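Local coordinates for protein aminotransferase, class I (Staphylococcus aureus, PDB 2O1B) that probably catalyses pyridoxal-5'-phosphate-dependent transfer of an amino group between an amino acid and a 2-oxo acid, as a class I aminotransferase of the aspartate aminotransferase type, at residues 28-33 / 145-150; 125-130 / 276-281. All blocks are in the same frame, centred on the assembly; numbering follows the deposited sequence.

Interaction 1. Residues 28-33 / 145-150; sequences NIPDSY and DYLAGV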
loop_
_atom_site.group_PDB
_atom_site.type_symbol
_atom_site.label_atom_id
_atom_site.label_comp_id
_atom_site.label_asym_id
_atom_site.label_seq_id
_atom_site.Cartn_x
_atom_site.Cartn_y
_atom_site.Cartn_z
ATOM N N ASN A 28 5.118 11.802 16.088
ATOM C CA ASN A 28 6.410 11.297 16.558
ATOM C C ASN A 28 7.402 11.039 15.433
ATOM O O ASN A 28 8.606 11.156 15.639
ATOM C CB ASN A 28 6.230 10.016 17.375
ATOM C CG ASN A 28 6.171 10.278 18.863
ATOM O OD1 ASN A 28 5.220 10.877 19.367
ATOM N ND2 ASN A 28 7.194 9.828 19.578
ATOM N N ILE A 29 6.892 10.715 14.245
ATOM C CA ILE A 29 7.736 10.201 13.161
ATOM C C ILE A 29 8.530 11.285 12.423
ATOM O O ILE A 29 7.941 12.154 11.781
ATOM C CB ILE A 29 6.940 9.309 12.174
ATOM C CG1 ILE A 29 6.181 8.225 12.956
ATOM C CG2 ILE A 29 7.891 8.680 11.155
ATOM C CD1 ILE A 29 5.205 7.396 12.129
ATOM N N PRO A 30 9.877 11.226 12.508
ATOM C CA PRO A 30 10.710 12.192 11.796
ATOM C C PRO A 30 10.410 12.130 10.319
ATOM O O PRO A 30 10.187 11.047 9.788
ATOM C CB PRO A 30 12.149 11.716 12.073
ATOM C CG PRO A 30 12.027 10.336 12.611
ATOM C CD PRO A 30 10.684 10.261 13.274
ATOM N N ASP A 31 10.374 13.285 9.665
ATOM C CA ASP A 31 10.065 13.324 8.242
ATOM C C ASP A 31 10.982 12.403 7.454
ATOM O O ASP A 31 12.142 12.217 7.811
ATOM C CB ASP A 31 10.153 14.753 7.700
ATOM C CG ASP A 31 8.902 15.571 7.994
ATOM O OD1 ASP A 31 7.977 15.058 8.665
ATOM O OD2 ASP A 31 8.844 16.736 7.548
ATOM N N SER A 32 10.438 11.814 6.393
ATOM C CA SER A 32 11.234 11.056 5.451
ATOM C C SER A 32 12.325 11.983 4.931
ATOM O O SER A 32 12.049 12.940 4.202
ATOM C CB SER A 32 10.363 10.542 4.308
ATOM O OG SER A 32 11.129 9.769 3.401
ATOM N N TYR A 33 13.559 11.706 5.343
ATOM C CA TYR A 33 14.691 12.588 5.068
ATOM C C TYR A 33 14.920 12.829 3.576
ATOM O O TYR A 33 15.462 13.866 3.186
ATOM C CB TYR A 33 15.965 12.072 5.752
ATOM C CG TYR A 33 16.382 12.863 6.986
ATOM C CD1 TYR A 33 15.682 12.742 8.196
ATOM C CD2 TYR A 33 17.481 13.720 6.946
ATOM C CE1 TYR A 33 16.067 13.464 9.330
ATOM C CE2 TYR A 33 17.879 14.445 8.072
ATOM C CZ TYR A 33 17.168 14.313 9.258
ATOM O OH TYR A 33 17.561 15.030 10.368
ATOM N N ASP A 145 14.158 3.795 6.710
ATOM C CA ASP A 145 12.702 3.611 6.762
ATOM C C ASP A 145 12.147 2.714 7.884
ATOM O O ASP A 145 10.953 2.762 8.182
ATOM C CB ASP A 145 12.187 3.160 5.391
ATOM C CG ASP A 145 12.365 4.226 4.329
ATOM O OD1 ASP A 145 12.733 5.362 4.689
ATOM O OD2 ASP A 145 12.144 3.943 3.133
ATOM N N TYR A 146 13.009 1.927 8.526
ATOM C CA TYR A 146 12.552 0.981 9.549
ATOM C C TYR A 146 11.941 1.695 10.746
ATOM O O TYR A 146 10.945 1.241 11.285
ATOM C CB TYR A 146 13.682 0.080 10.050
ATOM C CG TYR A 146 14.483 -0.617 8.976
ATOM C CD1 TYR A 146 13.887 -1.013 7.768
ATOM C CD2 TYR A 146 15.826 -0.910 9.183
ATOM C CE1 TYR A 146 14.635 -1.665 6.765
ATOM C CE2 TYR A 146 16.577 -1.564 8.209
ATOM C CZ TYR A 146 15.983 -1.931 7.005
ATOM O OH TYR A 146 16.739 -2.574 6.063
ATOM N N LEU A 147 12.533 2.819 11.131
ATOM C CA LEU A 147 12.174 3.519 12.368
ATOM C C LEU A 147 10.677 3.824 12.404
ATOM O O LEU A 147 10.030 3.657 13.439
ATOM C CB LEU A 147 12.977 4.821 12.492
ATOM C CG LEU A 147 13.361 5.473 13.825
ATOM C CD1 LEU A 147 13.517 6.977 13.652
ATOM C CD2 LEU A 147 12.434 5.169 14.975
ATOM N N ALA A 148 10.146 4.288 11.277
ATOM C CA ALA A 148 8.729 4.618 11.155
ATOM C C ALA A 148 7.828 3.430 11.510
ATOM O O ALA A 148 6.857 3.587 12.265
ATOM C CB ALA A 148 8.413 5.119 9.738
ATOM N N GLY A 149 8.154 2.261 10.954
ATOM C CA GLY A 149 7.434 1.014 11.244
ATOM C C GLY A 149 7.390 0.702 12.733
ATOM O O GLY A 149 6.318 0.442 13.296
ATOM N N VAL A 150 8.550 0.733 13.383
ATOM C CA VAL A 150 8.616 0.489 14.832
ATOM C C VAL A 150 7.701 1.466 15.590
ATOM O O VAL A 150 6.899 1.050 16.440
ATOM C CB VAL A 150 10.062 0.561 15.368
ATOM C CG1 VAL A 150 10.092 0.209 16.834
ATOM C CG2 VAL A 150 10.979 -0.382 14.579
HETATM O O HOH W 1 10.783 7.280 4.183
#
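Ile29 and Pro30, in the extended loop that follows helix 24-27, rest on Ala148 and Leu147 of helix 146-152 in a small apolar contact at the dimer interface, joined by one water bridge and consistent with the dimeric class I aminotransferase fold. The backbones come nearest at Ile29 and Ala148, whose CA atoms are 6.0 Å apart. There the methyl branch CG2 of Ile29 meets CB of Ala148 at 3.9 Å. With CG2 anti to the backbone N and CG1 beside it (chi1 -52°), the branched side chain sets its short arm against the helix, and alanine, with a single methyl, lets the loop approach closely. Beside this pair, CG of the Pro30 ring touches CD1 of Leu147 at 3.8 Å, the two side chains crossing at about a right angle. Further along, polar groups take over: a water lies 2.6 Å from Ser32 OG and donates a hydrogen bond to Asp145 OD1 at 2.8 Å, so a short hydroxyl and a carboxylate are linked without touching. His281 of the second subunit packs on both Ile29 and Ala148, and Lys277 of that subunit pairs with Asp31. On the inner side of helix 146-152, Tyr146 hydrogen-bonds through its OH to Asp220 and Thr188 of the cofactor pocket, while Val150 packs on strand 135-140 and, with Leu147, on Pro157 of strand 156-161.

Interaction 2. Residues 125-130 / 276-281; sequences VPTCVI and KKYQTH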
loop_
_atom_site.group_PDB
_atom_site.type_symbol
_atom_site.label_atom_id
_atom_site.label_comp_id
_atom_site.label_asym_id
_atom_site.label_seq_id
_atom_site.Cartn_x
_atom_site.Cartn_y
_atom_site.Cartn_z
ATOM N N VAL A 125 5.937 -4.804 9.271
ATOM C CA VAL A 125 6.336 -5.926 10.129
ATOM C C VAL A 125 6.107 -5.680 11.621
ATOM O O VAL A 125 5.540 -6.538 12.287
ATOM C CB VAL A 125 7.814 -6.423 9.899
ATOM C CG1 VAL A 125 8.168 -7.500 10.912
ATOM C CG2 VAL A 125 8.012 -6.985 8.487
ATOM N N PRO A 126 6.563 -4.532 12.168
ATOM C CA PRO A 126 6.348 -4.399 13.621
ATOM C C PRO A 126 4.877 -4.407 14.025
ATOM O O PRO A 126 4.523 -4.999 15.052
ATOM C CB PRO A 126 6.995 -3.055 13.940
ATOM C CG PRO A 126 8.020 -2.867 12.822
ATOM C CD PRO A 126 7.307 -3.375 11.632
ATOM N N THR A 127 4.028 -3.745 13.242
ATOM C CA THR A 127 2.588 -3.712 13.523
ATOM C C THR A 127 2.035 -5.135 13.601
ATOM O O THR A 127 1.184 -5.437 14.458
ATOM C CB THR A 127 1.816 -2.866 12.461
ATOM O OG1 THR A 127 2.016 -1.474 12.733
ATOM C CG2 THR A 127 0.319 -3.146 12.487
ATOM N N CYS A 128 2.554 -5.992 12.717
ATOM C CA CYS A 128 2.153 -7.394 12.619
ATOM C C CYS A 128 2.705 -8.315 13.693
ATOM O O CYS A 128 2.075 -9.322 14.008
ATOM C CB CYS A 128 2.549 -7.955 11.266
ATOM S SG CYS A 128 1.757 -7.098 9.934
ATOM N N VAL A 129 3.868 -7.980 14.251
ATOM C CA VAL A 129 4.657 -8.949 15.005
ATOM C C VAL A 129 4.897 -8.575 16.468
ATOM O O VAL A 129 4.944 -9.456 17.330
ATOM C CB VAL A 129 6.004 -9.238 14.268
ATOM C CG1 VAL A 129 7.089 -9.636 15.233
ATOM C CG2 VAL A 129 5.805 -10.307 13.223
ATOM N N ILE A 130 5.015 -7.279 16.758
ATOM C CA ILE A 130 5.356 -6.831 18.114
ATOM C C ILE A 130 4.184 -6.183 18.840
ATOM O O ILE A 130 3.178 -5.833 18.226
ATOM C CB ILE A 130 6.605 -5.886 18.115
ATOM C CG1 ILE A 130 6.238 -4.472 17.649
ATOM C CG2 ILE A 130 7.750 -6.479 17.255
ATOM C CD1 ILE A 130 7.239 -3.402 18.066
ATOM N N LYS A 276 0.410 -11.461 5.888
ATOM C CA LYS A 276 -0.706 -11.785 4.992
ATOM C C LYS A 276 -2.029 -11.295 5.592
ATOM O O LYS A 276 -2.814 -10.650 4.916
ATOM C CB LYS A 276 -0.769 -13.292 4.704
ATOM C CG LYS A 276 0.370 -13.819 3.830
ATOM C CD LYS A 276 0.209 -15.298 3.537
ATOM C CE LYS A 276 -0.858 -15.529 2.458
ATOM N NZ LYS A 276 -0.988 -16.952 2.039
ATOM N N LYS A 277 -2.268 -11.576 6.867
ATOM C CA LYS A 277 -3.481 -11.077 7.506
ATOM C C LYS A 277 -3.557 -9.539 7.470
ATOM O O LYS A 277 -4.606 -8.954 7.182
ATOM C CB LYS A 277 -3.600 -11.578 8.948
ATOM C CG LYS A 277 -4.973 -11.326 9.511
ATOM C CD LYS A 277 -5.061 -11.601 10.986
ATOM C CE LYS A 277 -6.268 -10.891 11.565
ATOM N NZ LYS A 277 -7.482 -11.056 10.716
ATOM N N TYR A 278 -2.443 -8.886 7.763
ATOM C CA TYR A 278 -2.404 -7.430 7.757
ATOM C C TYR A 278 -2.789 -6.891 6.385
ATOM O O TYR A 278 -3.553 -5.929 6.284
ATOM C CB TYR A 278 -1.005 -6.944 8.117
ATOM C CG TYR A 278 -0.847 -5.438 8.093
ATOM C CD1 TYR A 278 -0.239 -4.796 7.014
ATOM C CD2 TYR A 278 -1.310 -4.657 9.148
ATOM C CE1 TYR A 278 -0.081 -3.414 7.001
ATOM C CE2 TYR A 278 -1.168 -3.276 9.132
ATOM C CZ TYR A 278 -0.551 -2.663 8.062
ATOM O OH TYR A 278 -0.404 -1.297 8.066
ATOM N N GLN A 279 -2.271 -7.527 5.340
ATOM C CA GLN A 279 -2.532 -7.080 3.978
ATOM C C GLN A 279 -3.958 -7.369 3.472
ATOM O O GLN A 279 -4.404 -6.735 2.521
ATOM C CB GLN A 279 -1.439 -7.573 3.017
ATOM C CG GLN A 279 -0.060 -6.983 3.381
ATOM C CD GLN A 279 1.049 -7.212 2.369
ATOM O OE1 GLN A 279 2.058 -6.492 2.389
ATOM N NE2 GLN A 279 0.901 -8.223 1.504
ATOM N N THR A 280 -4.683 -8.295 4.102
ATOM C CA THR A 280 -6.109 -8.475 3.749
ATOM C C THR A 280 -6.936 -7.289 4.275
ATOM O O THR A 280 -8.002 -6.969 3.736
ATOM C CB THR A 280 -6.737 -9.771 4.309
ATOM O OG1 THR A 280 -6.903 -9.641 5.722
ATOM C CG2 THR A 280 -5.883 -10.995 4.004
ATOM N N HIS A 281 -6.447 -6.657 5.338
ATOM C CA HIS A 281 -7.120 -5.486 5.924
ATOM C C HIS A 281 -6.750 -4.129 5.324
ATOM O O HIS A 281 -7.552 -3.195 5.372
ATOM C CB HIS A 281 -6.859 -5.416 7.426
ATOM C CG HIS A 281 -7.265 -6.650 8.162
ATOM N ND1 HIS A 281 -6.399 -7.342 8.982
ATOM C CD2 HIS A 281 -8.440 -7.323 8.195
ATOM C CE1 HIS A 281 -7.031 -8.381 9.501
ATOM N NE2 HIS A 281 -8.267 -8.397 9.034
#
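The last turn of helix 118-129 approaches helix 269-282 with the CA atoms of Cys128 and Tyr278 6.7 Å apart, and no hydrogen bond joins the segments. The contact centres on a cysteine sulfur-aromatic interaction between two helices of the PLP-dependent class I aminotransferase fold. Tyr278 points toward the other helix, its CG anti to the backbone N (chi1 178°), and offers CB and one side of its ring. Cys128 SG lies 3.3 Å from Tyr278 CB, a close approach, and 4.3 Å from the ring centroid, 41° off the ring normal, so the sulfur reaches the ring obliquely near its root. A small, polarisable thiol suits this buried spot, where Cys128 also packs on Ala274 and Leu275 and on Leu26 of the second subunit. Tyr278 in turn packs on Tyr278 of that subunit. Within 276-281, OG1 of Thr280 turns back to donate to Lys277 O at 2.8 Å, satisfying its own hydrogen inside the helix. Farther out along the ring of Tyr278, Thr127 uses its methyl rather than its hydroxyl, the two side chains crossing at about a right angle, with CG2 of Thr127 3.7 Å from CE2 of Tyr278.

In the fold
The centres of interactions 1 and 2 lie about 17 Å apart, and their segments alternate along the chain: 28-33, 125-130, 145-150, 276-281. They meet directly where Pro126 CB packs against Gly149 O at 3.6 Å, so helices 118-129 and 146-152 touch at Pro126 and Gly149. Strand 135-140 of the mixed seven-stranded sheet runs between these two helices in sequence. Both contacts also belong to the subunit interface: Thr280 O accepts a hydrogen bond from Lys119 NZ of the second subunit, a residue of that subunit's PLP pocket. Neither contact lines a pocket itself, the side chains of Ala148 and Tyr278 lying about 12 Å and about 14 Å from a bound PLP.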